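Local coordinates for uridylate-specific endoribonuclease nsp11 (Prrsv 16244b, PDB 5EYI), which probably cleaves viral RNA at uridylates as an endoribonuclease, degrading 5'-polyuridines so that host double-stranded RNA sensors are not activated, at residues Y62-I67 and L100-F105; I67-M72 and V84-L89. The protein carries 1 engineered substitution. All blocks are in the same frame, centred on the assembly; numbering follows the deposited sequence.

Contact 1 (Y62-I67 and L100-F105); sequences YSRACI and LPETVF
Arg-64 reaches from strand 64-67 across to the loop 100-105 and overlaps the stretch from Leu-100 to Glu-102. Its chain bends at CG-CD as well as at CB-CG, chi3 64° and chi2 70°, and the guanidinium meets the loop backbone. The straighter of the guanidinium's two hydrogen bonds runs from NH2 to Leu-100 O at 2.7 Å, with the oxygen lying practically in the guanidinium plane. NH1 meets Glu-102 OE1 at 3.1 Å in a salt bridge whose hydrogen bond is weak, since the N-H points well off the oxygen; the two side chains cross at about a right angle, carboxylate and guanidinium planes turned 71° apart. Glu-102 N lies over one face of the guanidinium. At the root of the arginine, CB rests 3.8 Å from CD1 of Leu-100, a leucine that also packs on Leu-89 of strand 85-93. A water joins the backbones here, donating to Tyr-62 O and accepting from Leu-100 N. Further along, Cys-66 lies on the Phe-105 ring: CB stands over one face toward the rim, a CH-pi contact 4.0 Å from the centroid, while SG approaches obliquely and touches CZ at 3.4 Å. The ring also meets Phe-207 at a steep angle. The contact thus joins strand 64-67 of the N-terminal domain to the loop 100-105, which follows strand 96-98 and belongs to the NendoU family region. Its chemistry is divided: a buried sulfur-aromatic contact at one end, and at the other an arginine held mainly through a carbonyl, its exposed carboxylate partner adding a probably modest, solvent-screened attraction.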
# COMPACT_ATOMS: atom_id res chain seq x y z
N TYR A 62 -21.76 24.21 -2.33
CA TYR A 62 -20.94 23.23 -1.64
C TYR A 62 -21.71 21.92 -1.45
O TYR A 62 -21.20 21.02 -0.76
CB TYR A 62 -20.52 23.78 -0.27
CG TYR A 62 -19.61 25.00 -0.27
CD1 TYR A 62 -18.70 25.25 -1.32
CD2 TYR A 62 -19.62 25.88 0.81
CE1 TYR A 62 -17.86 26.36 -1.29
CE2 TYR A 62 -18.78 26.99 0.85
CZ TYR A 62 -17.91 27.23 -0.19
OH TYR A 62 -17.08 28.33 -0.15
N SER A 63 -22.91 21.80 -2.02
CA SER A 63 -23.58 20.52 -2.13
C SER A 63 -22.69 19.57 -2.92
O SER A 63 -22.24 19.91 -4.01
CB SER A 63 -24.93 20.64 -2.84
OG SER A 63 -25.85 21.33 -2.03
N ARG A 64 -22.41 18.42 -2.32
CA ARG A 64 -21.55 17.40 -2.90
C ARG A 64 -22.46 16.32 -3.47
O ARG A 64 -23.26 15.73 -2.74
CB ARG A 64 -20.64 16.83 -1.80
CG ARG A 64 -19.95 15.50 -2.08
CD ARG A 64 -18.87 15.63 -3.14
NE ARG A 64 -17.81 16.51 -2.67
CZ ARG A 64 -16.89 17.06 -3.45
NH1 ARG A 64 -16.88 16.82 -4.76
NH2 ARG A 64 -15.98 17.86 -2.92
N ALA A 65 -22.32 16.06 -4.77
CA ALA A 65 -23.01 14.97 -5.44
C ALA A 65 -22.41 13.63 -5.00
O ALA A 65 -21.21 13.40 -5.17
CB ALA A 65 -22.89 15.12 -6.95
N CYS A 66 -23.23 12.75 -4.43
CA CYS A 66 -22.77 11.44 -3.98
C CYS A 66 -23.10 10.40 -5.04
O CYS A 66 -24.20 9.82 -5.05
CB CYS A 66 -23.36 11.11 -2.62
SG CYS A 66 -22.89 12.35 -1.39
N ILE A 67 -22.14 10.16 -5.92
CA ILE A 67 -22.33 9.39 -7.15
C ILE A 67 -22.11 7.91 -6.93
O ILE A 67 -21.06 7.50 -6.44
CB ILE A 67 -21.39 9.89 -8.27
CG1 ILE A 67 -21.63 11.39 -8.55
CG2 ILE A 67 -21.60 9.08 -9.55
CD1 ILE A 67 -20.52 12.08 -9.32
N LEU A 100 -17.12 20.02 1.35
CA LEU A 100 -16.90 18.61 1.67
C LEU A 100 -15.77 18.07 0.81
O LEU A 100 -15.63 18.48 -0.34
CB LEU A 100 -18.17 17.79 1.42
CG LEU A 100 -19.25 17.87 2.50
CD1 LEU A 100 -20.56 17.29 1.98
CD2 LEU A 100 -18.82 17.15 3.78
N PRO A 101 -14.95 17.15 1.36
CA PRO A 101 -13.87 16.57 0.57
C PRO A 101 -14.36 15.53 -0.45
O PRO A 101 -15.53 15.14 -0.45
CB PRO A 101 -12.99 15.90 1.63
CG PRO A 101 -13.92 15.56 2.73
CD PRO A 101 -14.95 16.66 2.75
N GLU A 102 -13.44 15.11 -1.31
CA GLU A 102 -13.72 14.09 -2.32
C GLU A 102 -13.65 12.73 -1.65
O GLU A 102 -12.81 12.50 -0.78
CB GLU A 102 -12.68 14.14 -3.44
CG GLU A 102 -12.57 15.47 -4.19
CD GLU A 102 -13.61 15.67 -5.28
OE1 GLU A 102 -13.91 16.84 -5.60
OE2 GLU A 102 -14.12 14.67 -5.83
N THR A 103 -14.53 11.82 -2.06
CA THR A 103 -14.55 10.46 -1.51
C THR A 103 -15.12 9.47 -2.51
O THR A 103 -15.89 9.85 -3.38
CB THR A 103 -15.36 10.38 -0.18
OG1 THR A 103 -15.24 9.07 0.38
CG2 THR A 103 -16.82 10.69 -0.39
N VAL A 104 -14.74 8.20 -2.38
CA VAL A 104 -15.49 7.12 -3.02
C VAL A 104 -16.59 6.67 -2.05
O VAL A 104 -16.53 6.96 -0.84
CB VAL A 104 -14.60 5.94 -3.52
CG1 VAL A 104 -13.49 6.47 -4.42
CG2 VAL A 104 -13.99 5.14 -2.39
N PHE A 105 -17.58 5.97 -2.59
CA PHE A 105 -18.76 5.58 -1.82
C PHE A 105 -18.98 4.08 -1.83
O PHE A 105 -18.77 3.42 -2.83
CB PHE A 105 -19.99 6.32 -2.35
CG PHE A 105 -20.01 7.78 -2.00
CD1 PHE A 105 -20.42 8.19 -0.74
CD2 PHE A 105 -19.59 8.74 -2.91
CE1 PHE A 105 -20.42 9.53 -0.39
CE2 PHE A 105 -19.59 10.08 -2.56
CZ PHE A 105 -20.01 10.48 -1.31
O HOH W 1 -18.62 20.35 -0.98

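Contact 2 (I67-M72 and V84-L89); sequences IGAGYM and VVSYYL
Ile-67 and Val-85 form an antiparallel, non-hydrogen-bonded pair, CA to CA 4.2 Å, after which the chain turns off at Gly-68, whose phi is positive, and Gly-68 N donates a hydrogen bond to Val-84 O at 2.9 Å. On the face carrying this pair, Ile-67 CG1 touches Val-85 CG2 obliquely at 4.1 Å. The other isoleucine branch, CG2, lies beside the Val-84 backbone. Ser-86 ties down the turn: OG, anti to its own carbonyl carbon (chi1 -54°), donates to Ala-69 O at 2.6 Å, in the carbonyl plane and on a lone pair. Its CB meets CD2 of Tyr-71 obliquely at 3.8 Å. Tyr-87 presents the edge of its ring to the turn: Gly-70 O lies near the ring plane beside CE1, and Tyr-71 CB packs 3.8 Å from CD1. Ala-69 CB approaches the same ring obliquely. A water bridges the ring's hydroxyl and the turn, 2.6 Å from both Gly-70 O and Tyr-87 OH. Beyond the segments, Val-11 of helix 9-14 packs on Tyr-87, and Phe-78 meets the Tyr-71 ring. This is the departure of a chain from the edge of one sheet, strand 64-67, toward strand 71-73 of another in the N-terminal domain; Tyr-71, Val-84, Val-85 and Ser-86 line a pocket there that holds 2-(2-methoxyethoxy)ethanol, hydrogen-bonded to Tyr-71 OH and probably taken from the crystallisation liquor.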
# COMPACT_ATOMS: atom_id res chain seq x y z
N ILE A 67 -22.14 10.16 -5.92
CA ILE A 67 -22.33 9.39 -7.15
C ILE A 67 -22.11 7.91 -6.93
O ILE A 67 -21.06 7.50 -6.44
CB ILE A 67 -21.39 9.89 -8.27
CG1 ILE A 67 -21.63 11.39 -8.55
CG2 ILE A 67 -21.60 9.08 -9.55
CD1 ILE A 67 -20.52 12.08 -9.32
N GLY A 68 -23.09 7.09 -7.31
CA GLY A 68 -22.98 5.64 -7.18
C GLY A 68 -23.07 5.07 -5.77
O GLY A 68 -22.73 3.91 -5.55
N ALA A 69 -23.53 5.88 -4.82
CA ALA A 69 -23.57 5.47 -3.43
C ALA A 69 -24.84 4.69 -3.17
O ALA A 69 -25.89 4.98 -3.74
CB ALA A 69 -23.50 6.68 -2.53
N GLY A 70 -24.76 3.71 -2.28
CA GLY A 70 -25.97 3.10 -1.73
C GLY A 70 -26.75 4.18 -1.01
O GLY A 70 -26.19 5.19 -0.58
N TYR A 71 -28.06 3.99 -0.91
CA TYR A 71 -28.91 5.02 -0.32
C TYR A 71 -30.18 4.41 0.21
O TYR A 71 -30.51 3.27 -0.10
CB TYR A 71 -29.22 6.13 -1.34
CG TYR A 71 -30.05 5.69 -2.54
CD1 TYR A 71 -31.43 5.88 -2.56
CD2 TYR A 71 -29.46 5.10 -3.65
CE1 TYR A 71 -32.20 5.49 -3.65
CE2 TYR A 71 -30.22 4.69 -4.74
CZ TYR A 71 -31.59 4.90 -4.74
OH TYR A 71 -32.35 4.51 -5.81
N MET A 72 -30.89 5.20 1.00
CA MET A 72 -32.15 4.80 1.58
C MET A 72 -33.27 5.77 1.23
O MET A 72 -33.05 6.98 1.11
CB MET A 72 -32.02 4.68 3.10
CG MET A 72 -30.99 3.63 3.51
SD MET A 72 -30.96 3.22 5.27
CE MET A 72 -32.59 2.52 5.53
N VAL A 84 -24.45 7.63 -11.57
CA VAL A 84 -25.70 8.32 -11.28
C VAL A 84 -25.62 8.87 -9.85
O VAL A 84 -25.18 8.16 -8.94
CB VAL A 84 -26.91 7.38 -11.38
CG1 VAL A 84 -28.21 8.14 -11.12
CG2 VAL A 84 -26.96 6.67 -12.74
N VAL A 85 -26.08 10.10 -9.67
CA VAL A 85 -26.10 10.75 -8.35
C VAL A 85 -27.18 10.10 -7.51
O VAL A 85 -28.34 10.07 -7.91
CB VAL A 85 -26.41 12.26 -8.47
CG1 VAL A 85 -26.53 12.91 -7.08
CG2 VAL A 85 -25.34 12.97 -9.29
N SER A 86 -26.81 9.57 -6.34
CA SER A 86 -27.77 8.95 -5.43
C SER A 86 -28.48 10.01 -4.59
O SER A 86 -29.69 9.94 -4.39
CB SER A 86 -27.08 7.92 -4.52
OG SER A 86 -26.36 6.99 -5.31
N TYR A 87 -27.71 10.97 -4.11
CA TYR A 87 -28.21 12.12 -3.32
C TYR A 87 -27.10 13.16 -3.25
O TYR A 87 -25.96 12.87 -3.60
CB TYR A 87 -28.63 11.68 -1.89
CG TYR A 87 -27.54 10.90 -1.16
CD1 TYR A 87 -27.49 9.51 -1.24
CD2 TYR A 87 -26.55 11.55 -0.44
CE1 TYR A 87 -26.48 8.79 -0.61
CE2 TYR A 87 -25.54 10.83 0.20
CZ TYR A 87 -25.51 9.45 0.11
OH TYR A 87 -24.51 8.74 0.73
N TYR A 88 -27.45 14.37 -2.82
CA TYR A 88 -26.48 15.43 -2.52
C TYR A 88 -26.36 15.56 -1.02
O TYR A 88 -27.33 15.34 -0.30
CB TYR A 88 -26.94 16.78 -3.09
CG TYR A 88 -26.80 16.85 -4.58
CD1 TYR A 88 -27.81 16.37 -5.41
CD2 TYR A 88 -25.65 17.37 -5.17
CE1 TYR A 88 -27.68 16.41 -6.78
CE2 TYR A 88 -25.51 17.41 -6.54
CZ TYR A 88 -26.53 16.93 -7.34
OH TYR A 88 -26.40 16.96 -8.70
N LEU A 89 -25.17 15.91 -0.55
CA LEU A 89 -24.94 16.23 0.86
C LEU A 89 -24.45 17.65 1.00
O LEU A 89 -23.57 18.09 0.26
CB LEU A 89 -23.90 15.28 1.49
CG LEU A 89 -24.36 13.87 1.84
CD1 LEU A 89 -23.22 13.14 2.53
CD2 LEU A 89 -25.61 13.85 2.69
O HOH W 2 -24.66 6.23 1.29

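Contact 1 and contact 2 share Ile-67, and their centres lie about 9 Å apart. Strand 64-67 links them within one sheet: Arg-64 N to Leu-89 O and Cys-66 N to Tyr-87 O, each 2.9 Å, are probable hydrogen bonds to strand 85-93. Ala-65 CB packs 3.5 Å from CE2 of Tyr-88, and Phe-105 CB lies 3.5 Å from Ala-69 CB, bringing the 100-105 loop against the turn of contact 2. In sequence, contact 2 is nested inside the loop that contact 1 closes. Contact 2 supplies four of the seven residues of the 2-(2-methoxyethoxy)ethanol pocket, the Tyr-71 side chain coming within about 3 Å of the molecule, whereas both contacts lie away from the predicted active-site positions His-131, His-146 and the engineered Ala-175.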